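Local atomic coordinates of phosphogluconate dehydrogenase NAD-binding putative C-terminal domain-containing protein (Sinorhizobium meliloti, PDB entry 4EZB), a protein that is of unknown function but is probably an oxidoreductase, with a Rossmann-type N-terminal domain joined to a helical C-terminal domain. Residues V103-A108 with A132-T137; V116-N121 with S141-A146. One frame throughout, in Å; residues are numbered along the deposited sequence.

Interaction 1 (V103-A108 with A132-T137)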
loop_
_atom_site.group_PDB
_atom_site.type_symbol
_atom_site.label_atom_id
_atom_site.label_comp_id
_atom_site.label_asym_id
_atom_site.label_seq_id
_atom_site.Cartn_x
_atom_site.Cartn_y
_atom_site.Cartn_z
ATOM N N VAL A 103 10.494 33.289 -12.090
ATOM C CA VAL A 103 9.665 34.212 -11.318
ATOM C C VAL A 103 10.391 34.677 -10.060
ATOM O O VAL A 103 10.568 35.888 -9.848
ATOM C CB VAL A 103 8.297 33.579 -10.992
ATOM C CG1 VAL A 103 7.573 34.351 -9.904
ATOM C CG2 VAL A 103 7.458 33.540 -12.263
ATOM N N ALA A 104 10.856 33.718 -9.259
ATOM C CA ALA A 104 11.565 34.035 -8.051
ATOM C C ALA A 104 12.729 34.993 -8.301
ATOM O O ALA A 104 12.916 35.966 -7.566
ATOM C CB ALA A 104 12.043 32.752 -7.382
ATOM N N ALA A 105 13.504 34.715 -9.340
ATOM C CA ALA A 105 14.676 35.519 -9.657
ATOM C C ALA A 105 14.315 36.949 -10.068
ATOM O O ALA A 105 15.064 37.877 -9.741
ATOM C CB ALA A 105 15.518 34.835 -10.718
ATOM N N SER A 106 13.171 37.129 -10.745
ATOM C CA SER A 106 12.659 38.468 -11.132
ATOM C C SER A 106 12.255 39.295 -9.940
ATOM O O SER A 106 12.497 40.516 -9.883
ATOM C CB SER A 106 11.401 38.349 -11.993
ATOM O OG SER A 106 11.655 37.679 -13.203
ATOM N N ALA A 107 11.579 38.635 -9.006
ATOM C CA ALA A 107 11.035 39.310 -7.862
ATOM C C ALA A 107 12.125 39.723 -6.886
ATOM O O ALA A 107 12.048 40.774 -6.269
ATOM C CB ALA A 107 10.005 38.411 -7.192
ATOM N N ALA A 108 13.160 38.904 -6.769
ATOM C CA ALA A 108 14.148 39.049 -5.691
ATOM C C ALA A 108 14.656 40.486 -5.487
ATOM O O ALA A 108 14.646 40.983 -4.354
ATOM C CB ALA A 108 15.303 38.052 -5.860
ATOM N N ALA A 132 13.852 29.714 -3.164
ATOM C CA ALA A 132 14.256 30.321 -1.899
ATOM C C ALA A 132 15.625 30.959 -2.067
ATOM O O ALA A 132 15.895 32.038 -1.526
ATOM C CB ALA A 132 14.295 29.264 -0.807
ATOM N N GLY A 133 16.489 30.288 -2.827
ATOM C CA GLY A 133 17.836 30.789 -3.067
ATOM C C GLY A 133 17.855 32.071 -3.877
ATOM O O GLY A 133 18.589 32.999 -3.536
ATOM N N ALA A 134 17.069 32.120 -4.962
ATOM C CA ALA A 134 16.900 33.352 -5.747
ATOM C C ALA A 134 16.449 34.542 -4.858
ATOM O O ALA A 134 17.106 35.591 -4.823
ATOM C CB ALA A 134 15.913 33.125 -6.882
ATOM N N ILE A 135 15.345 34.351 -4.125
ATOM C CA ILE A 135 14.830 35.332 -3.160
ATOM C C ILE A 135 15.927 35.815 -2.208
ATOM O O ILE A 135 15.961 36.997 -1.853
ATOM C CB ILE A 135 13.608 34.765 -2.356
ATOM C CG1 ILE A 135 12.408 34.443 -3.282
ATOM C CG2 ILE A 135 13.175 35.689 -1.205
ATOM C CD1 ILE A 135 11.863 35.659 -4.037
ATOM N N ALA A 136 16.811 34.903 -1.796
ATOM C CA ALA A 136 17.867 35.229 -0.838
ATOM C C ALA A 136 18.929 36.161 -1.424
ATOM O O ALA A 136 19.652 36.799 -0.678
ATOM C CB ALA A 136 18.525 33.968 -0.294
ATOM N N THR A 137 19.018 36.235 -2.753
ATOM C CA THR A 137 19.954 37.154 -3.399
ATOM C C THR A 137 19.467 38.608 -3.320
ATOM O O THR A 137 20.143 39.517 -3.795
ATOM C CB THR A 137 20.240 36.763 -4.858
ATOM O OG1 THR A 137 19.117 37.105 -5.687
ATOM C CG2 THR A 137 20.506 35.284 -4.975
HETATM O O HOH W 1 14.412 39.367 -2.070
#
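With CG1 set beside its own backbone N (chi1 -63°), Ile-135 swings CD1 over to the last turns of helix 100-107, where the methyl lies 3.7 Å from Ala-104 O and also touches Ala-104 CB. Alanines do the rest. Ala-134 CB comes 3.9 Å from Ala-104 CB and, beside it, 3.8 Å from Ala-105 N, so the methyl rests on the backbone as much as on side chains. Helices 100-107 and 125-136 run nearly parallel here, 12° apart with 7.8 Å between axes, as neighbouring helices do on one side of a Rossmann-type sheet, and methyl-sized side chains suit that close spacing. At the C-terminal ends, Ala-108 CB packs on the peptide of Ala-134, 3.2 Å from Ala-134 O. That oxygen is gripped from within its own segment: Thr-137 OG1, turned in between its backbone N and carbonyl carbon (chi1 75°), donates to it at 2.7 Å in the carbonyl plane, and Thr-137 N donates as well. No direct hydrogen bond crosses between the segments; a water does the bridging instead, donating to Ala-108 O and to Ile-135 O at 2.8 Å each.

Interaction 2 (V116-N121 with S141-A146)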
loop_
_atom_site.group_PDB
_atom_site.type_symbol
_atom_site.label_atom_id
_atom_site.label_comp_id
_atom_site.label_asym_id
_atom_site.label_seq_id
_atom_site.Cartn_x
_atom_site.Cartn_y
_atom_site.Cartn_z
ATOM N N VAL A 116 7.471 39.216 2.527
ATOM C CA VAL A 116 7.531 37.762 2.429
ATOM C C VAL A 116 7.036 37.310 1.039
ATOM O O VAL A 116 5.955 37.690 0.617
ATOM C CB VAL A 116 6.704 37.095 3.556
ATOM C CG1 VAL A 116 6.827 35.583 3.476
ATOM C CG2 VAL A 116 7.157 37.581 4.931
ATOM N N PHE A 117 7.869 36.562 0.322
ATOM C CA PHE A 117 7.513 35.902 -0.935
ATOM C C PHE A 117 7.054 34.498 -0.557
ATOM O O PHE A 117 7.837 33.737 0.048
ATOM C CB PHE A 117 8.778 35.819 -1.784
ATOM C CG PHE A 117 8.565 35.311 -3.191
ATOM C CD1 PHE A 117 8.267 36.197 -4.228
ATOM C CD2 PHE A 117 8.724 33.958 -3.484
ATOM C CE1 PHE A 117 8.111 35.740 -5.541
ATOM C CE2 PHE A 117 8.576 33.486 -4.780
ATOM C CZ PHE A 117 8.266 34.384 -5.817
ATOM N N ILE A 118 5.792 34.166 -0.842
ATOM C CA ILE A 118 5.292 32.832 -0.584
ATOM C C ILE A 118 5.151 32.108 -1.911
ATOM O O ILE A 118 4.419 32.535 -2.811
ATOM C CB ILE A 118 3.924 32.812 0.160
ATOM C CG1 ILE A 118 3.930 33.698 1.405
ATOM C CG2 ILE A 118 3.548 31.386 0.551
ATOM C CD1 ILE A 118 2.590 33.711 2.127
ATOM N N ASP A 119 5.875 31.015 -2.058
ATOM C CA ASP A 119 5.852 30.303 -3.315
ATOM C C ASP A 119 4.760 29.271 -3.230
ATOM O O ASP A 119 4.873 28.341 -2.454
ATOM C CB ASP A 119 7.190 29.626 -3.570
ATOM C CG ASP A 119 7.269 29.032 -4.961
ATOM O OD1 ASP A 119 8.019 29.614 -5.798
ATOM O OD2 ASP A 119 6.566 28.006 -5.220
ATOM N N LEU A 120 3.706 29.419 -4.020
ATOM C CA LEU A 120 2.609 28.447 -3.951
ATOM C C LEU A 120 2.540 27.479 -5.125
ATOM O O LEU A 120 1.510 26.814 -5.320
ATOM C CB LEU A 120 1.256 29.164 -3.827
ATOM C CG LEU A 120 1.163 30.144 -2.681
ATOM C CD1 LEU A 120 -0.071 31.023 -2.874
ATOM C CD2 LEU A 120 1.142 29.381 -1.362
ATOM N N ASN A 121 3.597 27.399 -5.908
ATOM C CA ASN A 121 3.633 26.549 -7.086
ATOM C C ASN A 121 3.695 25.039 -6.873
ATOM O O ASN A 121 4.197 24.588 -5.879
ATOM C CB ASN A 121 4.736 27.017 -7.989
ATOM C CG ASN A 121 4.549 28.442 -8.399
ATOM O OD1 ASN A 121 3.544 28.791 -8.969
ATOM N ND2 ASN A 121 5.484 29.276 -8.059
ATOM N N SER A 141 12.144 37.986 2.467
ATOM C CA SER A 141 12.050 36.663 3.075
ATOM C C SER A 141 11.281 35.711 2.155
ATOM O O SER A 141 10.467 36.153 1.354
ATOM C CB SER A 141 11.297 36.758 4.415
ATOM O OG SER A 141 11.968 37.591 5.347
ATOM N N PHE A 142 11.522 34.414 2.307
ATOM C CA PHE A 142 10.874 33.389 1.509
ATOM C C PHE A 142 10.075 32.463 2.431
ATOM O O PHE A 142 10.575 32.072 3.464
ATOM C CB PHE A 142 11.926 32.574 0.742
ATOM C CG PHE A 142 11.344 31.423 -0.069
ATOM C CD1 PHE A 142 10.881 31.631 -1.354
ATOM C CD2 PHE A 142 11.267 30.139 0.472
ATOM C CE1 PHE A 142 10.365 30.567 -2.109
ATOM C CE2 PHE A 142 10.736 29.071 -0.260
ATOM C CZ PHE A 142 10.281 29.287 -1.552
ATOM N N VAL A 143 8.823 32.152 2.089
ATOM C CA VAL A 143 8.091 31.122 2.823
ATOM C C VAL A 143 7.648 30.116 1.769
ATOM O O VAL A 143 7.167 30.483 0.713
ATOM C CB VAL A 143 6.876 31.665 3.621
ATOM C CG1 VAL A 143 5.967 30.537 4.074
ATOM C CG2 VAL A 143 7.333 32.465 4.851
ATOM N N GLU A 144 7.800 28.841 2.045
ATOM C CA GLU A 144 7.362 27.878 1.050
ATOM C C GLU A 144 5.930 27.435 1.321
ATOM O O GLU A 144 5.628 27.004 2.424
ATOM C CB GLU A 144 8.302 26.678 1.082
ATOM C CG GLU A 144 7.766 25.543 0.224
ATOM C CD GLU A 144 7.740 24.225 0.941
ATOM O OE1 GLU A 144 7.528 23.215 0.259
ATOM O OE2 GLU A 144 7.940 24.189 2.165
ATOM N N GLY A 145 5.048 27.529 0.329
ATOM C CA GLY A 145 3.686 27.022 0.502
ATOM C C GLY A 145 3.335 25.861 -0.410
ATOM O O GLY A 145 3.981 25.629 -1.457
ATOM N N ALA A 146 2.295 25.130 -0.028
ATOM C CA ALA A 146 1.789 24.048 -0.851
ATOM C C ALA A 146 0.278 24.008 -0.737
ATOM O O ALA A 146 -0.282 23.913 0.360
ATOM C CB ALA A 146 2.414 22.725 -0.445
#
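Phe-117 and Ser-141 start the pairing of two parallel strands: Phe-117 N donates to Ser-141 O at 2.8 Å, almost straight at 177°. Val-143 N then returns a bond to Phe-117 O, Asp-119 N reaches Val-143 O at 3.1 Å, and Gly-145 N closes the run on Asp-119 O. Next come the side chains. On one face, Val-116 CG1 presses against Val-143 CG2 at 3.4 Å, tighter than usual for two methyls, and Ile-118 CG1 lies near Val-143 CB. On the other, Phe-142 has CG anti to its backbone N (chi1 177°), which lays the ring across toward the neighbouring strand: CD1 sits 3.8 Å from Phe-117 CD2, the two rings meeting obliquely, and CE1 comes 3.6 Å from Asp-119 CB. A serine in place of Phe-142 would probably take from the Phe-117 ring and Asp-119 CB the aromatic neighbour on this strand and open a gap under helix 125-136. The strands are the two ends of a right-handed beta-alpha-beta crossover through that helix, in a sheet of Rossmann type. Gly-145 has no side chain, and a CB there would run into Leu-120 CD2, 3.9 Å from Gly-145 CA. Beyond the strand, Asn-121 N donates to Asp-119 OD2 at 3.1 Å, from above the carboxylate plane, making an Asx turn. Lys-128 stands behind this turn: its NZ forms a salt bridge with Asp-119 OD2 and hydrogen-bonds to Gly-145 O and Asn-121 O, so one ammonium from the crossover helix ties the end of strand 116-119 and the turn after it to the neighbouring strand at Gly-145. Helix 167-175 covers the valine face through Val-170, while Glu-144 turns its carboxylate to the backbone N atoms of Ala-191 and Ser-192 at the start of helix 190-218.

How the interactions relate
From the N terminus the chain passes through helix 100-107, strand 116-119, helix 125-136 and strand 141-147, so the segments alternate and the two contacts cross. Interaction 1 closes first, when 132-137 returns to 103-108 across the intervening strand; interaction 2 closes when 141-146 lines up beside 116-121, with the second helix inside its loop. Their centres are about 11 Å apart, one in the helix layer and one in the sheet below it. The layers meet directly: Ile-135 CD1 lies 3.4 Å from Phe-117 CG, Ala-107 CB packs on the same ring, and Ala-132 CB is 3.4 Å from Phe-142 CD2.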